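Long-range contact in methionine gamma-lyase (Trichomonas vaginalis, PDB 1E5E), which belongs to the Cys/Met-metabolism family of pyridoxal-phosphate-dependent enzymes: residues 308-313 with 373-378. Sequence-based numbering, arbitrary orientation.
Unlike the reference sequence in segment 308-313: Y308 (reference Ser). With PPJ (N-(hydroxy{3-hydroxy-2-methyl-5-[(phosphonooxy)methyl]pyridin-4-yl}methyl)norvaline), chain C; SO4 (sulfate ion), chain D.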
ATOM      1  N   TYR A 308      -2.649  27.036 -20.601  1.00 19.06           N
ATOM      2  CA  TYR A 308      -3.712  27.752 -19.917  1.00 20.28           C
ATOM      3  C   TYR A 308      -4.463  26.920 -18.898  1.00 19.25           C
ATOM      4  O   TYR A 308      -5.432  27.431 -18.322  1.00 18.75           O
ATOM      5  CB  TYR A 308      -4.647  28.413 -20.954  1.00 22.04           C
ATOM      6  CG  TYR A 308      -3.927  29.537 -21.695  1.00 24.97           C
ATOM      7  CD1 TYR A 308      -3.660  29.475 -23.058  1.00 26.13           C
ATOM      8  CD2 TYR A 308      -3.533  30.674 -21.005  1.00 26.76           C
ATOM      9  CE1 TYR A 308      -3.037  30.532 -23.710  1.00 27.75           C
ATOM     10  CE2 TYR A 308      -2.896  31.730 -21.625  1.00 28.54           C
ATOM     11  CZ  TYR A 308      -2.673  31.645 -22.995  1.00 28.61           C
ATOM     12  OH  TYR A 308      -2.019  32.687 -23.602  1.00 30.34           O
ATOM     13  N   GLY A 309      -4.016  25.689 -18.630  1.00 17.49           N
ATOM     14  CA  GLY A 309      -4.610  24.956 -17.508  1.00 17.59           C
ATOM     15  C   GLY A 309      -5.888  24.213 -17.890  1.00 16.92           C
ATOM     16  O   GLY A 309      -6.349  24.321 -19.021  1.00 15.48           O
ATOM     17  N   SER A 310      -6.444  23.467 -16.938  1.00 16.20           N
ATOM     18  CA  SER A 310      -7.626  22.683 -17.291  1.00 17.57           C
ATOM     19  C   SER A 310      -8.806  23.082 -16.428  1.00 17.81           C
ATOM     20  O   SER A 310      -9.817  22.408 -16.580  1.00 17.58           O
ATOM     21  CB  SER A 310      -7.284  21.194 -17.243  1.00 16.62           C
ATOM     22  OG  SER A 310      -7.354  20.719 -15.906  1.00 18.70           O
ATOM     23  N   MET A 311      -8.674  24.186 -15.702  1.00 18.43           N
ATOM     24  CA  MET A 311      -9.776  24.730 -14.915  1.00 18.78           C
ATOM     25  C   MET A 311     -10.587  25.656 -15.853  1.00 18.97           C
ATOM     26  O   MET A 311     -10.041  26.455 -16.614  1.00 17.68           O
ATOM     27  CB  MET A 311      -9.356  25.541 -13.676  1.00 15.74           C
ATOM     28  CG  MET A 311      -8.539  24.732 -12.637  1.00 15.65           C
ATOM     29  SD  MET A 311      -9.366  23.211 -12.136  1.00 11.78           S
ATOM     30  CE  MET A 311     -10.767  23.782 -11.238  1.00 11.89           C
ATOM     31  N   ILE A 312     -11.908  25.570 -15.742  1.00 17.31           N
ATOM     32  CA  ILE A 312     -12.819  26.386 -16.510  1.00 18.25           C
ATOM     33  C   ILE A 312     -13.922  26.794 -15.548  1.00 19.43           C
ATOM     34  O   ILE A 312     -14.489  25.859 -14.992  1.00 20.45           O
ATOM     35  CB  ILE A 312     -13.446  25.655 -17.706  1.00 18.61           C
ATOM     36  CG1 ILE A 312     -12.432  25.173 -18.769  1.00 17.32           C
ATOM     37  CG2 ILE A 312     -14.435  26.600 -18.412  1.00 18.23           C
ATOM     38  CD1 ILE A 312     -13.103  24.286 -19.845  1.00 17.06           C
ATOM     39  N   THR A 313     -14.259  28.070 -15.390  1.00 18.53           N
ATOM     40  CA  THR A 313     -15.399  28.364 -14.500  1.00 19.11           C
ATOM     41  C   THR A 313     -16.499  29.051 -15.306  1.00 19.13           C
ATOM     42  O   THR A 313     -16.135  29.842 -16.189  1.00 20.48           O
ATOM     43  CB  THR A 313     -14.912  29.227 -13.329  1.00 19.23           C
ATOM     44  OG1 THR A 313     -14.072  28.413 -12.487  1.00 19.59           O
ATOM     45  CG2 THR A 313     -16.085  29.756 -12.512  1.00 17.90           C
ATOM     46  N   ARG A 373     -17.767  25.327 -11.295  1.00 20.15           N
ATOM     47  CA  ARG A 373     -16.321  25.163 -11.528  1.00 19.21           C
ATOM     48  C   ARG A 373     -16.037  23.777 -12.114  1.00 18.16           C
ATOM     49  O   ARG A 373     -16.463  22.745 -11.599  1.00 18.05           O
ATOM     50  CB  ARG A 373     -15.524  25.412 -10.245  1.00 20.09           C
ATOM     51  CG  ARG A 373     -14.010  25.433 -10.410  1.00 22.53           C
ATOM     52  CD  ARG A 373     -13.289  25.261  -9.053  1.00 22.74           C
ATOM     53  NE  ARG A 373     -13.479  23.876  -8.568  1.00 23.46           N
ATOM     54  CZ  ARG A 373     -13.087  23.459  -7.348  1.00 22.50           C
ATOM     55  NH1 ARG A 373     -12.504  24.294  -6.498  1.00 20.28           N
ATOM     56  NH2 ARG A 373     -13.301  22.200  -6.993  1.00 20.35           N
ATOM     57  N   LEU A 374     -15.194  23.687 -13.137  1.00 16.48           N
ATOM     58  CA  LEU A 374     -14.937  22.453 -13.851  1.00 16.95           C
ATOM     59  C   LEU A 374     -13.428  22.228 -13.885  1.00 17.20           C
ATOM     60  O   LEU A 374     -12.762  23.212 -14.196  1.00 14.90           O
ATOM     61  CB  LEU A 374     -15.463  22.514 -15.281  1.00 16.04           C
ATOM     62  CG  LEU A 374     -15.127  21.421 -16.284  1.00 17.99           C
ATOM     63  CD1 LEU A 374     -15.782  20.078 -15.941  1.00 15.01           C
ATOM     64  CD2 LEU A 374     -15.562  21.890 -17.689  1.00 15.45           C
ATOM     65  N   SER A 375     -13.001  20.981 -13.720  1.00 13.83           N
ATOM     66  CA  SER A 375     -11.612  20.630 -13.803  1.00 16.13           C
ATOM     67  C   SER A 375     -11.571  19.541 -14.879  1.00 16.41           C
ATOM     68  O   SER A 375     -12.293  18.580 -14.684  1.00 15.47           O
ATOM     69  CB  SER A 375     -11.046  20.001 -12.501  1.00 18.27           C
ATOM     70  OG  SER A 375      -9.623  19.885 -12.671  1.00 18.07           O
ATOM     71  N   VAL A 376     -10.998  19.828 -16.024  1.00 16.56           N
ATOM     72  CA  VAL A 376     -11.124  18.905 -17.152  1.00 15.71           C
ATOM     73  C   VAL A 376     -10.019  17.850 -17.038  1.00 15.85           C
ATOM     74  O   VAL A 376      -8.866  18.242 -16.824  1.00 15.40           O
ATOM     75  CB  VAL A 376     -10.947  19.694 -18.464  1.00 14.98           C
ATOM     76  CG1 VAL A 376     -10.876  18.822 -19.702  1.00 15.23           C
ATOM     77  CG2 VAL A 376     -12.099  20.698 -18.597  1.00 15.07           C
ATOM     78  N   GLY A 377     -10.337  16.610 -17.316  1.00 16.20           N
ATOM     79  CA  GLY A 377      -9.391  15.506 -17.298  1.00 14.91           C
ATOM     80  C   GLY A 377      -8.962  15.091 -18.718  1.00 16.38           C
ATOM     81  O   GLY A 377      -9.008  15.913 -19.629  1.00 14.85           O
ATOM     82  N   ILE A 378      -8.570  13.823 -18.897  1.00 14.54           N
ATOM     83  CA  ILE A 378      -8.019  13.354 -20.146  1.00 15.31           C
ATOM     84  C   ILE A 378      -8.922  12.422 -20.951  1.00 15.84           C
ATOM     85  O   ILE A 378      -8.462  11.736 -21.873  1.00 16.98           O
ATOM     86  CB  ILE A 378      -6.650  12.672 -19.927  1.00 13.74           C
ATOM     87  CG1 ILE A 378      -6.869  11.474 -18.969  1.00 13.41           C
ATOM     88  CG2 ILE A 378      -5.664  13.687 -19.327  1.00 11.68           C
ATOM     89  CD1 ILE A 378      -5.527  10.871 -18.542  1.00 11.35           C
TER
HETATM   90  N1  PPJ C 405      -5.171  25.296  -2.137  1.00 20.73           N
HETATM   91  C2  PPJ C 405      -6.002  25.247  -3.199  1.00 20.37           C
HETATM   92  C6  PPJ C 405      -5.421  24.557  -1.020  1.00 21.63           C
HETATM   93  C2A PPJ C 405      -6.108  26.233  -4.195  1.00 18.06           C
HETATM   94  C3  PPJ C 405      -7.011  24.263  -3.146  1.00 20.07           C
HETATM   95  O3  PPJ C 405      -7.884  24.325  -4.115  1.00 18.32           O
HETATM   96  C4  PPJ C 405      -7.142  23.357  -2.090  1.00 20.86           C
HETATM   97  C4A PPJ C 405      -8.208  22.409  -2.139  1.00 22.62           C
HETATM   98  C5  PPJ C 405      -6.371  23.526  -0.940  1.00 21.06           C
HETATM   99  N   PPJ C 405      -9.346  22.601  -2.830  1.00 21.88           N
HETATM  100  C5A PPJ C 405      -6.289  22.576   0.129  1.00 19.42           C
HETATM  101  OP4 PPJ C 405      -5.617  21.547  -0.269  1.00 19.64           O
HETATM  102  P   PPJ C 405      -6.038  20.205   0.479  1.00 17.93           P
HETATM  103  OP1 PPJ C 405      -5.029  19.102  -0.077  1.00 18.71           O
HETATM  104  OP2 PPJ C 405      -7.521  19.872   0.132  1.00 18.37           O
HETATM  105  OP3 PPJ C 405      -5.878  20.333   2.057  1.00 18.41           O
HETATM  106  CA  PPJ C 405     -10.338  21.676  -2.968  1.00 22.87           C
HETATM  107  CB  PPJ C 405     -10.837  20.893  -1.828  1.00 22.76           C
HETATM  108  C   PPJ C 405     -11.409  22.114  -3.806  1.00 21.53           C
HETATM  109  CG  PPJ C 405     -11.598  21.508  -0.710  1.00 24.27           C
HETATM  110  CD  PPJ C 405     -13.013  21.225  -0.897  1.00 23.92           C
HETATM  111  O   PPJ C 405     -11.356  23.315  -4.258  1.00 21.82           O
HETATM  112  OXT PPJ C 405     -12.133  21.264  -4.483  1.00 23.08           O
HETATM  113  S   SO4 D 408      -2.076  32.680 -27.139  1.00 58.94           S
HETATM  114  O1  SO4 D 408      -2.650  31.788 -28.203  1.00 59.83           O
HETATM  115  O2  SO4 D 408      -3.171  33.199 -26.252  1.00 58.73           O
HETATM  116  O3  SO4 D 408      -1.437  33.881 -27.819  1.00 59.68           O
HETATM  117  O4  SO4 D 408      -1.023  31.931 -26.379  1.00 58.83           O
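M311 bends across the aliphatic part of R373, whose own chain turns at the CG-CD bond. The bend at chi2 (-53°) sets SD of M311 3.4 Å from OG of S375, whose hydroxyl is hydrogen-bonded to the backbone N of G340. A further bend at chi3 (-68°) then lays the methyl CE of M311 3.6 Å from CD of R373. Beyond the methionine, the guanidinium meets the carboxylate of PPJ end-on: NH1 of R373 lies 2.7 Å from O of PPJ and NH2 2.9 Å from its OXT. Both bonds are nearly straight, and the carboxylate carbon lies in the guanidinium plane, the signature of a bidentate grip; N158 is a second partner of NH1. The backbones beneath are neighbouring strands of the smaller mixed sheet, separate from the larger seven-stranded sheet of this PLP-dependent fold; their axes, 4.8 Å apart, run antiparallel at 161°. I312 and L374 form a hydrogen-bonded pair, each N 2.9 Å from the other's O, flanked by the non-hydrogen-bonded pairs M311-S375 and T313-R373. Past the strand ends the ladder gains one more bond, from N of V376 to O of S310. On the opposite face from M311 and R373, CD1 of I312 packs 3.9 Å from CG2 of V376 and touches CD2 of L374; helix 260-279 also touches I312 and V376, and helix 381-396 touches L374 and V376.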